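Local coordinates for protein putative metallopeptidase (Shewanella baltica OS155, PDB 3IEH) that binds a zinc ion and probably acts as a metallocarboxypeptidase or related hydrolase of the M14 family, at residues Phe11-Asp16 against Gln251-Arg256. Residues are numbered along the deposited sequence; the frame is centred on the assembly and turned at random.
Sequences FQWKSD and QNFDQR
W13 and R256 meet in a cation-pi contact, a worked example of an indole receiving an arginine on one face: CZ of R256 lies 4.1 Å from the centroid of the six-membered ring of W13, 15° off the ring normal. The guanidinium stands nearly upright on the indole, their planes 79° apart. NH2 of R256 lies 3.4 Å from CH2 of W13 and NH1 3.4 Å from CE2, so the edge of the guanidinium faces the ring. Beside it, CB of W13 touches CB of F253 at 3.5 Å, and CE3 of W13 reaches CD1 of F253 at 3.7 Å. The five-membered ring of W13 and the ring of F253 are near parallel, at 16°, but slid apart and barely overlapping. An alanine in place of W13 would probably leave the guanidinium without its aromatic face and open a gap beside CD1 of F253. D254 receives two bonds on syn lone pairs, OD1 from OG of S15 at 2.6 Å and OD2 from N of D16 at 2.9 Å; a water also links O of K14 to N of D254.

The bond from NH1 of R256 to O of Q251, 3.0 Å, and the salt bridge from NE to E171 hold the guanidinium in its upright pose. OD1 of N252 accepts from N of Q255, capping the helix.

Segment 11-16, with strand 14-15 paired to 20-21, lies across the first turn of helix 253-271, where F253 and R256 also touch A81 of helix 81-91, which follows the zinc ligand E79.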
ATOM      1  N   PHE A  11      14.291   4.050 -10.997  1.00 17.87           N
ATOM      2  CA  PHE A  11      13.440   3.372 -11.968  1.00 17.30           C
ATOM      3  C   PHE A  11      12.340   4.309 -12.416  1.00 19.43           C
ATOM      4  O   PHE A  11      11.636   4.901 -11.600  1.00 21.16           O
ATOM      5  CB  PHE A  11      12.793   2.147 -11.350  1.00 15.91           C
ATOM      6  CG  PHE A  11      13.765   1.056 -10.982  1.00 18.99           C
ATOM      7  CD1 PHE A  11      14.432   1.073  -9.762  1.00  9.61           C
ATOM      8  CD2 PHE A  11      13.989  -0.004 -11.843  1.00 22.36           C
ATOM      9  CE1 PHE A  11      15.317   0.069  -9.431  1.00  7.86           C
ATOM     10  CE2 PHE A  11      14.884  -1.022 -11.512  1.00 18.83           C
ATOM     11  CZ  PHE A  11      15.539  -0.985 -10.307  1.00 12.79           C
ATOM     12  N   GLN A  12      12.163   4.413 -13.723  1.00 20.35           N
ATOM     13  CA  GLN A  12      11.186   5.303 -14.274  1.00 20.49           C
ATOM     14  C   GLN A  12      10.537   4.639 -15.468  1.00 20.25           C
ATOM     15  O   GLN A  12      11.244   4.044 -16.269  1.00 23.28           O
ATOM     16  CB  GLN A  12      11.890   6.583 -14.698  1.00 22.35           C
ATOM     17  CG  GLN A  12      10.972   7.542 -15.416  1.00 26.07           C
ATOM     18  CD  GLN A  12      11.662   8.803 -15.780  1.00 27.49           C
ATOM     19  OE1 GLN A  12      11.796   9.716 -14.963  1.00 26.51           O
ATOM     20  NE2 GLN A  12      12.084   8.886 -17.027  1.00 31.41           N
ATOM     21  N   TRP A  13       9.209   4.749 -15.586  1.00 18.32           N
ATOM     22  CA  TRP A  13       8.441   4.152 -16.699  1.00 18.23           C
ATOM     23  C   TRP A  13       7.519   5.178 -17.327  1.00 18.48           C
ATOM     24  O   TRP A  13       7.129   6.147 -16.680  1.00 17.07           O
ATOM     25  CB  TRP A  13       7.566   2.990 -16.194  1.00 17.65           C
ATOM     26  CG  TRP A  13       8.334   1.828 -15.626  1.00 19.20           C
ATOM     27  CD1 TRP A  13       8.804   0.756 -16.318  1.00 15.20           C
ATOM     28  CD2 TRP A  13       8.721   1.623 -14.247  1.00 17.16           C
ATOM     29  NE1 TRP A  13       9.464  -0.106 -15.466  1.00 16.29           N
ATOM     30  CE2 TRP A  13       9.433   0.402 -14.192  1.00 12.74           C
ATOM     31  CE3 TRP A  13       8.542   2.360 -13.064  1.00 20.48           C
ATOM     32  CZ2 TRP A  13       9.966  -0.121 -12.987  1.00 16.28           C
ATOM     33  CZ3 TRP A  13       9.092   1.861 -11.857  1.00 17.52           C
ATOM     34  CH2 TRP A  13       9.775   0.621 -11.829  1.00 20.82           C
ATOM     35  N   LYS A  14       7.154   4.978 -18.585  1.00 21.59           N
ATOM     36  CA  LYS A  14       6.155   5.849 -19.209  1.00 22.84           C
ATOM     37  C   LYS A  14       4.819   5.153 -19.072  1.00 22.50           C
ATOM     38  O   LYS A  14       4.723   3.958 -19.281  1.00 26.87           O
ATOM     39  CB  LYS A  14       6.453   6.120 -20.675  1.00 24.31           C
ATOM     40  CG  LYS A  14       7.816   6.761 -20.927  1.00 33.36           C
ATOM     41  CD  LYS A  14       7.997   7.234 -22.400  1.00 33.86           C
ATOM     42  CE  LYS A  14       9.390   7.811 -22.617  1.00 38.41           C
ATOM     43  NZ  LYS A  14      10.438   6.881 -22.048  1.00 44.19           N
ATOM     44  N   SER A  15       3.800   5.902 -18.679  1.00 23.19           N
ATOM     45  CA  SER A  15       2.435   5.404 -18.579  1.00 20.89           C
ATOM     46  C   SER A  15       1.611   6.064 -19.653  1.00 19.41           C
ATOM     47  O   SER A  15       1.537   7.267 -19.673  1.00 14.48           O
ATOM     48  CB  SER A  15       1.820   5.821 -17.247  1.00 19.97           C
ATOM     49  OG  SER A  15       0.404   5.641 -17.253  1.00 23.15           O
ATOM     50  N   ASP A  16       0.963   5.305 -20.530  1.00 23.51           N
ATOM     51  CA  ASP A  16       0.058   5.965 -21.463  1.00 27.09           C
ATOM     52  C   ASP A  16      -1.319   6.095 -20.868  1.00 24.43           C
ATOM     53  O   ASP A  16      -2.101   6.881 -21.361  1.00 23.13           O
ATOM     54  CB  ASP A  16       0.079   5.471 -22.939  1.00 30.98           C
ATOM     55  CG  ASP A  16       0.279   3.992 -23.098  1.00 36.13           C
ATOM     56  OD1 ASP A  16       0.759   3.328 -22.162  1.00 49.84           O
ATOM     57  OD2 ASP A  16      -0.014   3.498 -24.209  1.00 43.31           O
ATOM     58  N   GLN A 251       7.448  -6.203 -15.437  1.00 19.20           N
ATOM     59  CA  GLN A 251       6.384  -6.209 -16.428  1.00 15.95           C
ATOM     60  C   GLN A 251       6.016  -4.769 -16.790  1.00 15.75           C
ATOM     61  O   GLN A 251       6.467  -3.794 -16.167  1.00 18.73           O
ATOM     62  CB  GLN A 251       5.132  -6.929 -15.871  1.00 15.41           C
ATOM     63  CG  GLN A 251       5.314  -8.409 -15.473  1.00 16.12           C
ATOM     64  CD  GLN A 251       5.664  -9.335 -16.633  1.00 18.57           C
ATOM     65  OE1 GLN A 251       5.596  -8.921 -17.783  1.00 14.57           O
ATOM     66  NE2 GLN A 251       6.041 -10.602 -16.331  1.00 16.58           N
ATOM     67  N   ASN A 252       5.151  -4.659 -17.781  1.00 14.97           N
ATOM     68  CA  ASN A 252       4.620  -3.406 -18.279  1.00 14.34           C
ATOM     69  C   ASN A 252       3.955  -2.535 -17.197  1.00 15.41           C
ATOM     70  O   ASN A 252       3.086  -2.975 -16.441  1.00 13.49           O
ATOM     71  CB  ASN A 252       3.636  -3.678 -19.419  1.00 11.98           C
ATOM     72  CG  ASN A 252       3.003  -2.415 -19.951  1.00 20.44           C
ATOM     73  OD1 ASN A 252       2.097  -1.831 -19.328  1.00 15.98           O
ATOM     74  ND2 ASN A 252       3.469  -1.979 -21.119  1.00 17.58           N
ATOM     75  N   PHE A 253       4.363  -1.273 -17.177  1.00 16.05           N
ATOM     76  CA  PHE A 253       3.935  -0.356 -16.148  1.00 17.16           C
ATOM     77  C   PHE A 253       2.389  -0.206 -16.069  1.00 17.76           C
ATOM     78  O   PHE A 253       1.825  -0.369 -14.978  1.00 20.15           O
ATOM     79  CB  PHE A 253       4.650   0.990 -16.287  1.00 14.09           C
ATOM     80  CG  PHE A 253       4.313   1.941 -15.184  1.00 17.26           C
ATOM     81  CD1 PHE A 253       4.947   1.838 -13.966  1.00  4.53           C
ATOM     82  CD2 PHE A 253       3.317   2.911 -15.346  1.00 16.38           C
ATOM     83  CE1 PHE A 253       4.631   2.703 -12.919  1.00 15.97           C
ATOM     84  CE2 PHE A 253       2.986   3.771 -14.302  1.00 16.63           C
ATOM     85  CZ  PHE A 253       3.657   3.668 -13.080  1.00 15.22           C
ATOM     86  N   ASP A 254       1.703   0.038 -17.192  1.00 15.75           N
ATOM     87  CA  ASP A 254       0.237   0.197 -17.153  1.00 18.11           C
ATOM     88  C   ASP A 254      -0.520  -1.069 -16.734  1.00 17.26           C
ATOM     89  O   ASP A 254      -1.579  -0.988 -16.097  1.00 18.91           O
ATOM     90  CB  ASP A 254      -0.301   0.784 -18.456  1.00 18.00           C
ATOM     91  CG  ASP A 254       0.142   2.242 -18.661  1.00 22.95           C
ATOM     92  OD1 ASP A 254       0.157   3.056 -17.705  1.00 21.89           O
ATOM     93  OD2 ASP A 254       0.468   2.586 -19.798  1.00 29.88           O
ATOM     94  N   GLN A 255       0.033  -2.232 -17.045  1.00 17.24           N
ATOM     95  CA  GLN A 255      -0.531  -3.486 -16.561  1.00 19.04           C
ATOM     96  C   GLN A 255      -0.453  -3.542 -15.042  1.00 18.70           C
ATOM     97  O   GLN A 255      -1.378  -4.048 -14.376  1.00 17.02           O
ATOM     98  CB  GLN A 255       0.213  -4.681 -17.150  1.00 19.92           C
ATOM     99  CG  GLN A 255      -0.278  -5.055 -18.514  1.00 30.59           C
ATOM    100  CD  GLN A 255      -1.651  -5.723 -18.455  1.00 30.94           C
ATOM    101  OE1 GLN A 255      -1.820  -6.775 -17.814  1.00 37.85           O
ATOM    102  NE2 GLN A 255      -2.625  -5.129 -19.136  1.00 26.76           N
ATOM    103  N   ARG A 256       0.647  -3.013 -14.497  1.00 17.98           N
ATOM    104  CA  ARG A 256       0.831  -2.983 -13.044  1.00 18.29           C
ATOM    105  C   ARG A 256      -0.157  -2.005 -12.407  1.00 16.76           C
ATOM    106  O   ARG A 256      -0.773  -2.317 -11.402  1.00 14.53           O
ATOM    107  CB  ARG A 256       2.297  -2.674 -12.690  1.00 17.79           C
ATOM    108  CG  ARG A 256       3.236  -3.839 -13.042  1.00 22.05           C
ATOM    109  CD  ARG A 256       4.590  -3.364 -13.559  1.00 18.16           C
ATOM    110  NE  ARG A 256       5.164  -2.365 -12.676  1.00 18.27           N
ATOM    111  CZ  ARG A 256       6.161  -1.546 -13.006  1.00 15.80           C
ATOM    112  NH1 ARG A 256       6.734  -1.603 -14.198  1.00 22.61           N
ATOM    113  NH2 ARG A 256       6.593  -0.661 -12.130  1.00 20.80           N
TER
HETATM  114  O   HOH W   1       3.195   1.715 -19.499  1.00 38.41           O